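Local coordinates for protein probable CoA-transferase alpha subunit (Rhodococcus jostii, PDB 6COJ) that binds a coenzyme A thioester and is probably the alpha subunit of an enzyme of the coenzyme A transferase family, at residues S32-G37 with N176-L181; A53-D58 with L72-S77; V59-V64 with K80-Y85. The protein carries 1 engineered substitution. One frame throughout, in Å; residues are numbered along the deposited sequence.

Contact 1. Residues S32-G37 with N176-L181; sequences SGMTIG and NLDAAL
At the middle of the central parallel sheet, strand 35-38 runs beside strand 177-184, and this contact is the place where the two come together. Entry into the ladder is made by Asp178, at the corner where its chain turns. Its CG stands anti to the carbonyl carbon (chi1 -64°), which carries the carboxylate over to the start of the other strand. There OD2 takes the N-H of Thr35 on its anti lone pair, 2.8 Å from Thr35 N and almost straight (171°). The Thr35 carbonyl answers in the other direction: its O takes Ala179 N at 3.2 Å, with a weak second bond from Asp178 N. The regular ladder follows, Gly37 N to Ala179 O at 2.9 Å and Leu181 N to Gly37 O at 2.9 Å, the latter nearly along the C=O axis.

Side chains pack on both sides. The Met34 side chain crosses Asp178 obliquely, Met34 CG 3.7 Å from Asp178 CB, and Ile36 CG2 rests 4.0 Å from Leu181 CG on the face that Ile36 shares with Ala179. On the other face Leu177 CD1 sits over Gly37 CA at 3.8 Å, so close that a CB on Gly37 would collide with it. Strand 62-65 continues the sheet on the far side of 35-38. Pairing of this kind, in a parallel sheet whose successive strands are joined by helices, is typical of the Rossmann-like alpha/beta fold.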
ATOM      1  N   SER A  32     -29.757  -5.004  10.810  1.00 19.84           N
ATOM      2  CA  SER A  32     -30.253  -5.230   9.464  1.00 18.84           C
ATOM      3  C   SER A  32     -30.064  -3.964   8.637  1.00 19.68           C
ATOM      4  O   SER A  32     -30.164  -2.846   9.151  1.00 21.81           O
ATOM      5  CB  SER A  32     -31.729  -5.636   9.503  1.00 23.97           C
ATOM      6  OG  SER A  32     -31.879  -6.904  10.128  1.00 23.61           O
ATOM      7  N   GLY A  33     -29.764  -4.146   7.356  1.00 19.15           N
ATOM      8  CA  GLY A  33     -29.549  -3.034   6.456  1.00 17.65           C
ATOM      9  C   GLY A  33     -28.133  -2.513   6.404  1.00 20.25           C
ATOM     10  O   GLY A  33     -27.854  -1.618   5.597  1.00 21.28           O
ATOM     11  N   MET A  34     -27.229  -3.043   7.223  1.00 18.07           N
ATOM     12  CA  MET A  34     -25.857  -2.558   7.225  1.00 17.56           C
ATOM     13  C   MET A  34     -25.128  -2.985   5.963  1.00 16.55           C
ATOM     14  O   MET A  34     -25.454  -3.998   5.333  1.00 18.27           O
ATOM     15  CB  MET A  34     -25.090  -3.119   8.418  1.00 18.66           C
ATOM     16  CG  MET A  34     -25.221  -2.289   9.658  1.00 17.66           C
ATOM     17  SD  MET A  34     -24.195  -2.995  10.947  1.00 19.95           S
ATOM     18  CE  MET A  34     -24.405  -1.774  12.240  1.00 28.02           C
ATOM     19  N   THR A  35     -24.129  -2.188   5.600  1.00 16.68           N
ATOM     20  CA  THR A  35     -23.103  -2.606   4.658  1.00 14.96           C
ATOM     21  C   THR A  35     -21.961  -3.217   5.465  1.00 16.51           C
ATOM     22  O   THR A  35     -21.376  -2.547   6.327  1.00 16.28           O
ATOM     23  CB  THR A  35     -22.629  -1.401   3.849  1.00 15.02           C
ATOM     24  OG1 THR A  35     -23.713  -0.915   3.055  1.00 18.28           O
ATOM     25  CG2 THR A  35     -21.484  -1.789   2.932  1.00 15.69           C
ATOM     26  N   ILE A  36     -21.668  -4.494   5.214  1.00 14.71           N
ATOM     27  CA  ILE A  36     -20.674  -5.235   5.981  1.00 13.20           C
ATOM     28  C   ILE A  36     -19.611  -5.769   5.032  1.00 14.27           C
ATOM     29  O   ILE A  36     -19.934  -6.414   4.026  1.00 16.34           O
ATOM     30  CB  ILE A  36     -21.318  -6.383   6.780  1.00 14.35           C
ATOM     31  CG1 ILE A  36     -22.390  -5.819   7.714  1.00 16.65           C
ATOM     32  CG2 ILE A  36     -20.253  -7.163   7.565  1.00 17.97           C
ATOM     33  CD1 ILE A  36     -23.016  -6.859   8.628  1.00 19.70           C
ATOM     34  N   GLY A  37     -18.349  -5.508   5.361  1.00 12.72           N
ATOM     35  CA  GLY A  37     -17.240  -6.095   4.635  1.00 12.83           C
ATOM     36  C   GLY A  37     -16.795  -7.355   5.356  1.00 12.78           C
ATOM     37  O   GLY A  37     -16.726  -7.390   6.582  1.00 16.03           O
ATOM     38  N   ASN A 176     -17.154   2.376   1.653  1.00 15.16           N
ATOM     39  CA  ASN A 176     -17.340   2.622   3.075  1.00 14.72           C
ATOM     40  C   ASN A 176     -18.237   1.548   3.668  1.00 14.70           C
ATOM     41  O   ASN A 176     -19.252   1.170   3.080  1.00 16.84           O
ATOM     42  CB  ASN A 176     -17.981   3.990   3.287  1.00 14.98           C
ATOM     43  CG  ASN A 176     -17.229   5.090   2.573  1.00 24.72           C
ATOM     44  OD1 ASN A 176     -16.156   5.492   3.005  1.00 26.46           O
ATOM     45  ND2 ASN A 176     -17.784   5.573   1.466  1.00 26.86           N
ATOM     46  N   LEU A 177     -17.874   1.062   4.846  1.00 13.14           N
ATOM     47  CA  LEU A 177     -18.576  -0.042   5.479  1.00 13.07           C
ATOM     48  C   LEU A 177     -19.128   0.367   6.837  1.00 14.96           C
ATOM     49  O   LEU A 177     -18.457   1.059   7.610  1.00 15.56           O
ATOM     50  CB  LEU A 177     -17.615  -1.209   5.702  1.00 13.48           C
ATOM     51  CG  LEU A 177     -16.730  -1.603   4.514  1.00 14.42           C
ATOM     52  CD1 LEU A 177     -15.675  -2.623   4.939  1.00 14.38           C
ATOM     53  CD2 LEU A 177     -17.583  -2.144   3.378  1.00 16.83           C
ATOM     54  N   ASP A 178     -20.343  -0.099   7.144  1.00 14.87           N
ATOM     55  CA  ASP A 178     -20.829   0.048   8.510  1.00 14.42           C
ATOM     56  C   ASP A 178     -20.049  -0.854   9.449  1.00 15.67           C
ATOM     57  O   ASP A 178     -19.787  -0.480  10.598  1.00 15.98           O
ATOM     58  CB  ASP A 178     -22.323  -0.262   8.585  1.00 15.66           C
ATOM     59  CG  ASP A 178     -23.146   0.715   7.779  1.00 18.18           C
ATOM     60  OD1 ASP A 178     -22.963   1.939   7.962  1.00 23.24           O
ATOM     61  OD2 ASP A 178     -23.948   0.261   6.943  1.00 18.73           O
ATOM     62  N   ALA A 179     -19.680  -2.048   8.987  1.00 14.98           N
ATOM     63  CA  ALA A 179     -18.966  -2.985   9.840  1.00 14.06           C
ATOM     64  C   ALA A 179     -18.026  -3.834   9.003  1.00 14.41           C
ATOM     65  O   ALA A 179     -18.218  -4.009   7.796  1.00 16.09           O
ATOM     66  CB  ALA A 179     -19.934  -3.878  10.627  1.00 15.40           C
ATOM     67  N   ALA A 180     -16.987  -4.344   9.661  1.00 14.32           N
ATOM     68  CA  ALA A 180     -16.086  -5.327   9.071  1.00 14.03           C
ATOM     69  C   ALA A 180     -15.988  -6.522  10.004  1.00 14.92           C
ATOM     70  O   ALA A 180     -15.942  -6.363  11.231  1.00 15.20           O
ATOM     71  CB  ALA A 180     -14.675  -4.752   8.849  1.00 14.31           C
ATOM     72  N   LEU A 181     -15.965  -7.716   9.412  1.00 13.29           N
ATOM     73  CA  LEU A 181     -15.759  -8.976  10.125  1.00 12.80           C
ATOM     74  C   LEU A 181     -14.523  -9.629   9.523  1.00 13.89           C
ATOM     75  O   LEU A 181     -14.485  -9.891   8.316  1.00 14.12           O
ATOM     76  CB  LEU A 181     -16.966  -9.906   9.950  1.00 14.85           C
ATOM     77  CG  LEU A 181     -18.341  -9.325  10.272  1.00 14.16           C
ATOM     78  CD1 LEU A 181     -19.424 -10.328   9.891  1.00 15.73           C
ATOM     79  CD2 LEU A 181     -18.437  -8.958  11.737  1.00 18.70           C
TER

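Contact 2. Residues A53-D58 with L72-S77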
ATOM      1  N   ALA A  53     -22.649 -17.029  13.366  1.00 17.30           N
ATOM      2  CA  ALA A  53     -23.379 -16.243  14.357  1.00 18.98           C
ATOM      3  C   ALA A  53     -24.379 -15.306  13.684  1.00 16.77           C
ATOM      4  O   ALA A  53     -25.485 -15.093  14.200  1.00 17.69           O
ATOM      5  CB  ALA A  53     -22.403 -15.475  15.254  1.00 19.76           C
ATOM      6  N   LEU A  54     -24.015 -14.747  12.526  1.00 18.20           N
ATOM      7  CA  LEU A  54     -24.982 -13.981  11.742  1.00 18.36           C
ATOM      8  C   LEU A  54     -26.189 -14.832  11.355  1.00 19.56           C
ATOM      9  O   LEU A  54     -27.333 -14.366  11.431  1.00 20.94           O
ATOM     10  CB  LEU A  54     -24.310 -13.421  10.489  1.00 21.93           C
ATOM     11  CG  LEU A  54     -23.905 -11.954  10.551  1.00 24.44           C
ATOM     12  CD1 LEU A  54     -23.098 -11.567   9.309  1.00 20.27           C
ATOM     13  CD2 LEU A  54     -25.126 -11.067  10.688  1.00 23.63           C
ATOM     14  N   LEU A  55     -25.954 -16.079  10.925  1.00 19.00           N
ATOM     15  CA  LEU A  55     -27.050 -16.961  10.534  1.00 19.37           C
ATOM     16  C   LEU A  55     -27.988 -17.237  11.699  1.00 22.60           C
ATOM     17  O   LEU A  55     -29.204 -17.348  11.512  1.00 25.17           O
ATOM     18  CB  LEU A  55     -26.500 -18.273   9.969  1.00 25.66           C
ATOM     19  CG  LEU A  55     -26.520 -18.388   8.438  1.00 31.06           C
ATOM     20  CD1 LEU A  55     -25.789 -17.227   7.794  1.00 26.70           C
ATOM     21  CD2 LEU A  55     -25.941 -19.723   7.974  1.00 31.13           C
ATOM     22  N   ARG A  56     -27.440 -17.371  12.907  1.00 19.76           N
ATOM     23  CA  ARG A  56     -28.273 -17.610  14.080  1.00 20.87           C
ATOM     24  C   ARG A  56     -29.121 -16.394  14.419  1.00 20.03           C
ATOM     25  O   ARG A  56     -30.195 -16.541  15.014  1.00 21.08           O
ATOM     26  CB  ARG A  56     -27.391 -17.961  15.279  1.00 26.68           C
ATOM     27  CG  ARG A  56     -26.714 -19.308  15.194  1.00 28.99           C
ATOM     28  CD  ARG A  56     -26.174 -19.737  16.547  1.00 27.57           C
ATOM     29  NE  ARG A  56     -25.156 -18.841  17.076  1.00 24.47           N
ATOM     30  CZ  ARG A  56     -23.857 -18.935  16.794  1.00 23.37           C
ATOM     31  NH1 ARG A  56     -23.421 -19.893  15.986  1.00 24.21           N
ATOM     32  NH2 ARG A  56     -22.995 -18.085  17.328  1.00 26.78           N
ATOM     33  N   SER A  57     -28.653 -15.196  14.066  1.00 20.02           N
ATOM     34  CA  SER A  57     -29.313 -13.942  14.393  1.00 19.75           C
ATOM     35  C   SER A  57     -30.427 -13.642  13.395  1.00 22.77           C
ATOM     36  O   SER A  57     -30.609 -14.336  12.393  1.00 21.67           O
ATOM     37  CB  SER A  57     -28.310 -12.786  14.373  1.00 18.98           C
ATOM     38  OG  SER A  57     -28.068 -12.309  13.048  1.00 19.18           O
ATOM     39  N   ASP A  58     -31.169 -12.572  13.676  1.00 20.64           N
ATOM     40  CA  ASP A  58     -32.175 -12.058  12.755  1.00 22.79           C
ATOM     41  C   ASP A  58     -31.663 -10.918  11.887  1.00 24.31           C
ATOM     42  O   ASP A  58     -32.462 -10.273  11.201  1.00 26.11           O
ATOM     43  CB  ASP A  58     -33.445 -11.641  13.504  1.00 27.32           C
ATOM     44  CG  ASP A  58     -33.232 -10.460  14.437  1.00 34.36           C
ATOM     45  OD1 ASP A  58     -32.085  -9.987  14.586  1.00 37.94           O
ATOM     46  OD2 ASP A  58     -34.231 -10.001  15.031  1.00 49.99           O
ATOM     47  N   LEU A  72     -20.238 -15.802   1.758  1.00 16.95           N
ATOM     48  CA  LEU A  72     -21.355 -15.257   0.998  1.00 16.41           C
ATOM     49  C   LEU A  72     -22.387 -16.334   0.695  1.00 18.98           C
ATOM     50  O   LEU A  72     -23.593 -16.069   0.740  1.00 17.94           O
ATOM     51  CB  LEU A  72     -20.826 -14.614  -0.288  1.00 17.06           C
ATOM     52  CG  LEU A  72     -21.842 -13.861  -1.144  1.00 17.42           C
ATOM     53  CD1 LEU A  72     -22.548 -12.785  -0.328  1.00 20.42           C
ATOM     54  CD2 LEU A  72     -21.154 -13.253  -2.361  1.00 20.63           C
ATOM     55  N   GLY A  73     -21.938 -17.558   0.403  1.00 15.88           N
ATOM     56  CA  GLY A  73     -22.878 -18.647   0.186  1.00 17.55           C
ATOM     57  C   GLY A  73     -23.773 -18.891   1.384  1.00 20.06           C
ATOM     58  O   GLY A  73     -24.998 -18.993   1.253  1.00 18.37           O
ATOM     59  N   LEU A  74     -23.179 -18.980   2.578  1.00 17.66           N
ATOM     60  CA  LEU A  74     -23.997 -19.212   3.765  1.00 16.99           C
ATOM     61  C   LEU A  74     -24.978 -18.068   3.995  1.00 17.07           C
ATOM     62  O   LEU A  74     -26.149 -18.297   4.312  1.00 16.81           O
ATOM     63  CB  LEU A  74     -23.109 -19.429   4.991  1.00 18.33           C
ATOM     64  CG  LEU A  74     -22.454 -20.806   5.120  1.00 18.38           C
ATOM     65  CD1 LEU A  74     -21.474 -20.802   6.288  1.00 21.92           C
ATOM     66  CD2 LEU A  74     -23.494 -21.926   5.285  1.00 19.80           C
ATOM     67  N   LEU A  75     -24.530 -16.821   3.818  1.00 16.24           N
ATOM     68  CA  LEU A  75     -25.452 -15.702   3.981  1.00 15.75           C
ATOM     69  C   LEU A  75     -26.595 -15.775   2.969  1.00 17.67           C
ATOM     70  O   LEU A  75     -27.753 -15.488   3.302  1.00 18.55           O
ATOM     71  CB  LEU A  75     -24.688 -14.380   3.866  1.00 16.04           C
ATOM     72  CG  LEU A  75     -23.728 -14.124   5.029  1.00 16.75           C
ATOM     73  CD1 LEU A  75     -22.865 -12.903   4.729  1.00 19.61           C
ATOM     74  CD2 LEU A  75     -24.472 -13.939   6.345  1.00 19.65           C
ATOM     75  N   CYS A  76     -26.295 -16.188   1.735  1.00 17.93           N
ATOM     76  CA  CYS A  76     -27.344 -16.335   0.730  1.00 19.14           C
ATOM     77  C   CYS A  76     -28.300 -17.459   1.090  1.00 19.59           C
ATOM     78  O   CYS A  76     -29.506 -17.359   0.827  1.00 20.46           O
ATOM     79  CB  CYS A  76     -26.728 -16.583  -0.644  1.00 18.18           C
ATOM     80  SG  CYS A  76     -25.987 -15.118  -1.395  1.00 19.16           S
ATOM     81  N   SER A  77     -27.783 -18.543   1.676  1.00 19.22           N
ATOM     82  CA  SER A  77     -28.657 -19.641   2.071  1.00 19.75           C
ATOM     83  C   SER A  77     -29.713 -19.203   3.076  1.00 22.79           C
ATOM     84  O   SER A  77     -30.776 -19.830   3.158  1.00 22.95           O
ATOM     85  CB  SER A  77     -27.856 -20.824   2.632  1.00 24.68           C
ATOM     86  OG  SER A  77     -27.457 -20.618   3.982  1.00 21.55           O
TER
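Two helices of the Rossmann-like alpha/beta fold meet here. Helix 48-56 links strand 35-38 to strand 62-65, and helix 70-77 links strand 62-65 to strand 81-86. They touch through a small leucine cluster, and the packing is close around Leu75 and thin toward Ser77.

The tight side centres on Leu75 CD2. Leu55 CD1 lies 3.8 Å from it, and Leu54 CD1 comes in obliquely to 4.0 Å from the same Leu75 CD2, so that one methyl is held between two neighbouring residues of the opposite helix. Leu55 also reaches the next residue back: its side chain crosses Leu74 at about a right angle, with Leu55 CD2 4.1 Å from Leu74 CB, and Leu55 CD1 presses against the backbone, 3.7 Å from Leu74 O. To get there Leu55 has a chi1 of -102°, well off a staggered position. Leu54 also touches Val27 of helix 23-28 and Leu30, which tie this end to the neighbouring helix.

Toward the C-terminal ends of the two segments the packing loosens. Leu55 CD2 only grazes Ser77 OG at 4.4 Å, and Leu55 and Ser77 are both partly exposed, so this is the side nearer to solvent. An alanine in place of Leu55 would remove both methyls that reach Leu74 and Leu75, and would probably leave the two helices joined mainly by Leu54.

In both segments a serine folds back onto the carbonyl three residues earlier. Ser57 OG donates to Leu54 O at 2.7 Å, and Ser77 OG donates to Leu74 O at 2.7 Å, both in the carbonyl plane and on a lone pair.

Contact 3. Residues V59-V64 with K80-Y85; sequences VTDLTV and KVTKAY
The flat group at one end of this contact is the Tyr85 ring, which meets strand 62-65 with its edge: Thr63 CG2 lies near the ring plane, 3.6 Å from Tyr85 CE1, and Val64 O is at the same rim. Trp148 meets the ring from elsewhere in the chain, the planes at about 75°. The Tyr85 hydroxyl bonds to Glu151 and receives Lys83 NZ at 3.0 Å from Tyr85 OH; Lys83 NZ in turn makes a salt bridge to Glu151, closing a polar triangle.

Behind the ring the two strands run parallel, as the two ends of the beta-alpha-beta unit built round helix 70-77. The register slips by one at a beta bulge after Leu62, whose carbonyl serves two N-H groups: Thr82 N is 2.8 Å from Leu62 O, while Lys83 N is 3.4 Å from Leu62 O and its bond is weak. Beyond it the ladder is regular, Tyr85 N to Val64 O being only 2.7 Å. On the face of Leu62 and Ala84, Val64 CG2 meets Val81 CG2 at 4.1 Å, the side chains crossing at about a right angle.

At the other end Thr82, at the chain's corner, gives its hydroxyl to the anti lone pair of Asp61, a very short 2.4 Å from Thr82 OG1 to Asp61 OD1. Lys80 bends at chi4 (-69°), its aliphatic chain lying along Val59 O, and drops NZ 2.7 Å from that Val59 O, 42° out of the carbonyl plane.

The second grip on Lys80 NZ is Ser57 O. Two carbonyl dipoles thus meet this buried amine, which would probably favour its charged form, while the short Thr82 bond is likely to help stabilise a negative charge on Asp61.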
ATOM      1  N   VAL A  59     -30.359 -10.643  11.913  1.00 21.64           N
ATOM      2  CA  VAL A  59     -29.797  -9.569  11.101  1.00 20.77           C
ATOM      3  C   VAL A  59     -29.858  -9.975   9.636  1.00 19.83           C
ATOM      4  O   VAL A  59     -29.347 -11.033   9.248  1.00 26.66           O
ATOM      5  CB  VAL A  59     -28.355  -9.275  11.536  1.00 18.70           C
ATOM      6  CG1 VAL A  59     -27.699  -8.302  10.556  1.00 20.12           C
ATOM      7  CG2 VAL A  59     -28.335  -8.709  12.949  1.00 23.13           C
ATOM      8  N   THR A  60     -30.459  -9.124   8.807  1.00 21.08           N
ATOM      9  CA  THR A  60     -30.684  -9.471   7.411  1.00 22.26           C
ATOM     10  C   THR A  60     -30.644  -8.190   6.584  1.00 23.90           C
ATOM     11  O   THR A  60     -30.220  -7.139   7.071  1.00 21.08           O
ATOM     12  CB  THR A  60     -31.997 -10.256   7.284  1.00 25.35           C
ATOM     13  OG1 THR A  60     -32.098 -10.818   5.970  1.00 26.92           O
ATOM     14  CG2 THR A  60     -33.194  -9.352   7.559  1.00 23.86           C
ATOM     15  N   ASP A  61     -31.074  -8.284   5.322  1.00 18.87           N
ATOM     16  CA  ASP A  61     -31.086  -7.141   4.404  1.00 19.56           C
ATOM     17  C   ASP A  61     -29.705  -6.489   4.313  1.00 19.18           C
ATOM     18  O   ASP A  61     -29.565  -5.265   4.328  1.00 20.78           O
ATOM     19  CB  ASP A  61     -32.174  -6.134   4.793  1.00 21.86           C
ATOM     20  CG  ASP A  61     -32.319  -4.996   3.789  1.00 27.67           C
ATOM     21  OD1 ASP A  61     -32.200  -5.240   2.569  1.00 29.03           O
ATOM     22  OD2 ASP A  61     -32.565  -3.854   4.232  1.00 35.94           O
ATOM     23  N   LEU A  62     -28.670  -7.316   4.212  1.00 16.26           N
ATOM     24  CA  LEU A  62     -27.297  -6.831   4.260  1.00 16.42           C
ATOM     25  C   LEU A  62     -26.797  -6.476   2.868  1.00 17.75           C
ATOM     26  O   LEU A  62     -27.178  -7.079   1.863  1.00 17.12           O
ATOM     27  CB  LEU A  62     -26.379  -7.898   4.849  1.00 16.79           C
ATOM     28  CG  LEU A  62     -26.644  -8.228   6.323  1.00 17.18           C
ATOM     29  CD1 LEU A  62     -25.736  -9.358   6.780  1.00 20.82           C
ATOM     30  CD2 LEU A  62     -26.459  -6.987   7.195  1.00 19.00           C
ATOM     31  N   THR A  63     -25.930  -5.476   2.822  1.00 16.24           N
ATOM     32  CA  THR A  63     -25.119  -5.212   1.648  1.00 16.54           C
ATOM     33  C   THR A  63     -23.726  -5.715   1.998  1.00 15.93           C
ATOM     34  O   THR A  63     -23.143  -5.268   2.988  1.00 17.45           O
ATOM     35  CB  THR A  63     -25.111  -3.713   1.344  1.00 15.61           C
ATOM     36  OG1 THR A  63     -26.431  -3.303   0.954  1.00 16.73           O
ATOM     37  CG2 THR A  63     -24.147  -3.394   0.210  1.00 16.58           C
ATOM     38  N   VAL A  64     -23.222  -6.679   1.235  1.00 13.62           N
ATOM     39  CA  VAL A  64     -21.977  -7.371   1.569  1.00 13.74           C
ATOM     40  C   VAL A  64     -20.892  -6.965   0.582  1.00 14.63           C
ATOM     41  O   VAL A  64     -21.118  -6.969  -0.635  1.00 15.80           O
ATOM     42  CB  VAL A  64     -22.162  -8.900   1.595  1.00 14.32           C
ATOM     43  CG1 VAL A  64     -20.849  -9.579   1.968  1.00 15.56           C
ATOM     44  CG2 VAL A  64     -23.225  -9.277   2.598  1.00 17.02           C
ATOM     45  N   LYS A  80     -30.014 -13.471   3.610  1.00 21.77           N
ATOM     46  CA  LYS A  80     -29.587 -12.297   4.358  1.00 24.30           C
ATOM     47  C   LYS A  80     -28.959 -11.217   3.492  1.00 24.59           C
ATOM     48  O   LYS A  80     -28.634 -10.150   4.021  1.00 20.18           O
ATOM     49  CB  LYS A  80     -28.635 -12.696   5.491  1.00 25.94           C
ATOM     50  CG  LYS A  80     -29.367 -13.368   6.657  1.00 28.59           C
ATOM     51  CD  LYS A  80     -28.392 -13.876   7.687  1.00 35.74           C
ATOM     52  CE  LYS A  80     -29.104 -14.564   8.825  1.00 29.53           C
ATOM     53  NZ  LYS A  80     -29.895 -13.623   9.664  1.00 24.33           N
ATOM     54  N   VAL A  81     -28.805 -11.445   2.189  1.00 19.75           N
ATOM     55  CA  VAL A  81     -28.077 -10.540   1.301  1.00 17.51           C
ATOM     56  C   VAL A  81     -29.063  -9.865   0.362  1.00 21.37           C
ATOM     57  O   VAL A  81     -29.836 -10.536  -0.338  1.00 24.29           O
ATOM     58  CB  VAL A  81     -26.993 -11.284   0.510  1.00 17.04           C
ATOM     59  CG1 VAL A  81     -26.220 -10.309  -0.380  1.00 18.98           C
ATOM     60  CG2 VAL A  81     -26.061 -12.012   1.460  1.00 19.85           C
ATOM     61  N   THR A  82     -29.054  -8.537   0.358  1.00 16.72           N
ATOM     62  CA  THR A  82     -29.822  -7.747  -0.594  1.00 18.51           C
ATOM     63  C   THR A  82     -28.969  -7.288  -1.765  1.00 16.85           C
ATOM     64  O   THR A  82     -29.427  -7.300  -2.912  1.00 18.70           O
ATOM     65  CB  THR A  82     -30.404  -6.517   0.112  1.00 20.92           C
ATOM     66  OG1 THR A  82     -31.309  -6.944   1.131  1.00 25.52           O
ATOM     67  CG2 THR A  82     -31.160  -5.616  -0.868  1.00 25.38           C
ATOM     68  N   LYS A  83     -27.734  -6.885  -1.490  1.00 17.17           N
ATOM     69  CA  LYS A  83     -26.848  -6.328  -2.493  1.00 16.73           C
ATOM     70  C   LYS A  83     -25.445  -6.816  -2.173  1.00 14.95           C
ATOM     71  O   LYS A  83     -25.082  -6.958  -1.001  1.00 15.92           O
ATOM     72  CB  LYS A  83     -26.917  -4.795  -2.446  1.00 20.10           C
ATOM     73  CG  LYS A  83     -26.227  -4.080  -3.596  1.00 23.43           C
ATOM     74  CD  LYS A  83     -26.543  -2.594  -3.554  1.00 22.86           C
ATOM     75  CE  LYS A  83     -25.920  -1.854  -4.735  1.00 28.59           C
ATOM     76  NZ  LYS A  83     -26.101  -0.370  -4.658  1.00 34.58           N
ATOM     77  N   ALA A  84     -24.671  -7.107  -3.211  1.00 16.69           N
ATOM     78  CA  ALA A  84     -23.332  -7.644  -3.009  1.00 15.53           C
ATOM     79  C   ALA A  84     -22.343  -6.947  -3.925  1.00 16.09           C
ATOM     80  O   ALA A  84     -22.580  -6.841  -5.132  1.00 17.32           O
ATOM     81  CB  ALA A  84     -23.301  -9.165  -3.235  1.00 16.06           C
ATOM     82  N   TYR A  85     -21.239  -6.481  -3.337  1.00 14.40           N
ATOM     83  CA  TYR A  85     -20.094  -5.921  -4.042  1.00 14.77           C
ATOM     84  C   TYR A  85     -18.960  -6.928  -3.910  1.00 15.06           C
ATOM     85  O   TYR A  85     -18.538  -7.228  -2.791  1.00 16.70           O
ATOM     86  CB  TYR A  85     -19.663  -4.620  -3.361  1.00 14.25           C
ATOM     87  CG  TYR A  85     -20.627  -3.457  -3.483  1.00 15.57           C
ATOM     88  CD1 TYR A  85     -21.791  -3.401  -2.725  1.00 15.17           C
ATOM     89  CD2 TYR A  85     -20.359  -2.404  -4.349  1.00 15.49           C
ATOM     90  CE1 TYR A  85     -22.670  -2.333  -2.839  1.00 18.37           C
ATOM     91  CE2 TYR A  85     -21.229  -1.328  -4.463  1.00 16.21           C
ATOM     92  CZ  TYR A  85     -22.384  -1.303  -3.702  1.00 18.07           C
ATOM     93  OH  TYR A  85     -23.265  -0.250  -3.795  1.00 21.14           O
TER

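From the N terminus, the chain passes through 32-37, helix 48-56 and strand 62-65, then helix 70-77 and strand 81-86, before much later returning at 176-181. Contact 1 closes that longest loop, and contacts 2 and 3 both fall within it. These two cross each other, since their segments alternate: 53-58, 59-64, 72-77, 80-85. Contact 2 ties the helices of successive crossovers, and contact 3 pairs the strands at either end of the second crossover. Contacts 1 and 3 meet within the sheet, where Ile36 N is 2.8 Å from Thr63 O. Contacts 2 and 3 join where Leu75 O lies 3.0 Å from Lys80 N.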